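Local coordinates for protein 3-dehydroshikimate dehydratase (Pseudomonas putida, PDB 5HMQ) that catalyses the metal-dependent dehydration of 3-dehydroshikimate to protocatechuate, a step of quinate and shikimate degradation, at residues P237-E241 and S262-E267. Residue numbers count along the deposited sequence, not the author numbering.
Sequences PLSLE and SLLYLE. With MG (magnesium ion), chain K.
Apolar packing joins the last strand of the TIM barrel, 238-240, to the helix that follows it, 252-276, the usual contact between a barrel strand and its outer helix. The segment axes approach to 10.1 Å with 132° between their N-to-C directions; the nearest CA atoms, of Leu238 and Leu263, are 8.1 Å apart. Strand alternation turns Leu238 (t, p) and Leu240 (m, t) toward the helix and Ser239 away; Ser239 OG hydrogen-bonds Glu32. Leu263 (m, t) reaches between the two leucines, its CD2 3.7 Å from both Leu238 CD2 and Leu240 CD2. Leu266 CD2 lies looser, 4.4 Å from Leu238 CD2. Glu267 carries a salt bridge to Arg5 through OE2 and a hydrogen bond to Phe287 N through OE1. Just past the strand, Glu241 OE1 binds the magnesium ion of the catalytic site at 2.1 Å, with Glu136, Asp167, Gln193 and two waters. Backbone hydrogen bonds tie strand 238-240 to strands 6-8 and 189-194, closing the barrel, while Leu238 and Leu266 also meet Leu226 of helix 222-231.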
# COMPACT_ATOMS: atom_id res chain seq x y z
N PRO C 237 20.05 24.03 -4.45
CA PRO C 237 18.97 23.04 -4.57
C PRO C 237 18.25 22.81 -3.24
O PRO C 237 18.86 22.82 -2.17
CB PRO C 237 19.69 21.78 -5.05
CG PRO C 237 20.98 22.26 -5.63
CD PRO C 237 21.36 23.46 -4.80
N LEU C 238 16.94 22.61 -3.34
CA LEU C 238 16.09 22.21 -2.21
C LEU C 238 15.51 20.83 -2.53
O LEU C 238 14.73 20.69 -3.47
CB LEU C 238 14.97 23.21 -1.97
CG LEU C 238 14.02 22.87 -0.83
CD1 LEU C 238 14.69 23.01 0.53
CD2 LEU C 238 12.74 23.69 -0.92
N SER C 239 15.88 19.83 -1.73
CA SER C 239 15.64 18.45 -2.11
C SER C 239 14.89 17.69 -1.02
O SER C 239 14.61 18.21 0.06
CB SER C 239 16.96 17.73 -2.42
OG SER C 239 16.72 16.49 -3.06
N LEU C 240 14.56 16.44 -1.34
CA LEU C 240 13.81 15.54 -0.48
C LEU C 240 14.54 14.21 -0.42
O LEU C 240 14.96 13.68 -1.45
CB LEU C 240 12.39 15.32 -1.02
CG LEU C 240 11.49 16.54 -1.13
CD1 LEU C 240 10.31 16.22 -2.01
CD2 LEU C 240 11.04 16.98 0.24
N GLU C 241 14.69 13.66 0.79
CA GLU C 241 15.34 12.36 0.96
C GLU C 241 14.50 11.53 1.92
O GLU C 241 14.54 11.75 3.14
CB GLU C 241 16.78 12.49 1.44
CG GLU C 241 17.53 11.16 1.43
CD GLU C 241 18.86 11.22 2.14
OE1 GLU C 241 18.98 11.97 3.13
OE2 GLU C 241 19.79 10.50 1.72
N SER C 262 4.74 18.79 -1.41
CA SER C 262 5.26 19.07 -0.07
C SER C 262 6.31 20.18 -0.10
O SER C 262 6.42 20.95 0.85
CB SER C 262 5.84 17.80 0.55
OG SER C 262 7.12 17.51 0.03
N LEU C 263 7.09 20.26 -1.18
CA LEU C 263 8.07 21.34 -1.30
C LEU C 263 7.39 22.68 -1.52
O LEU C 263 7.83 23.70 -0.98
CB LEU C 263 9.06 21.04 -2.43
CG LEU C 263 10.15 20.02 -2.09
CD1 LEU C 263 11.08 19.81 -3.28
CD2 LEU C 263 10.93 20.46 -0.86
N LEU C 264 6.32 22.70 -2.32
CA LEU C 264 5.55 23.93 -2.50
C LEU C 264 4.96 24.39 -1.17
O LEU C 264 5.03 25.58 -0.83
CB LEU C 264 4.44 23.70 -3.53
CG LEU C 264 4.91 23.33 -4.94
CD1 LEU C 264 3.72 23.19 -5.88
CD2 LEU C 264 5.92 24.34 -5.48
N TYR C 265 4.39 23.46 -0.41
CA TYR C 265 3.83 23.80 0.90
C TYR C 265 4.92 24.24 1.86
O TYR C 265 4.73 25.19 2.64
CB TYR C 265 3.06 22.60 1.45
CG TYR C 265 2.39 22.83 2.79
CD1 TYR C 265 1.33 23.72 2.92
CD2 TYR C 265 2.80 22.13 3.91
CE1 TYR C 265 0.71 23.91 4.14
CE2 TYR C 265 2.19 22.32 5.14
CZ TYR C 265 1.15 23.21 5.25
OH TYR C 265 0.54 23.40 6.47
N LEU C 266 6.08 23.58 1.83
CA LEU C 266 7.20 23.97 2.67
C LEU C 266 7.66 25.39 2.36
O LEU C 266 7.97 26.16 3.28
CB LEU C 266 8.35 22.99 2.50
CG LEU C 266 9.69 23.43 3.10
CD1 LEU C 266 9.59 23.61 4.61
CD2 LEU C 266 10.79 22.43 2.76
N GLU C 267 7.73 25.74 1.08
CA GLU C 267 8.19 27.07 0.70
C GLU C 267 7.26 28.16 1.23
O GLU C 267 7.72 29.18 1.75
CB GLU C 267 8.32 27.17 -0.82
CG GLU C 267 9.51 26.43 -1.39
CD GLU C 267 9.63 26.59 -2.89
OE1 GLU C 267 8.94 27.47 -3.45
OE2 GLU C 267 10.41 25.85 -3.51
MG MG K . 20.60 12.82 4.13
O HOH W 1 21.80 11.93 2.76
O HOH W 2 20.83 11.19 5.22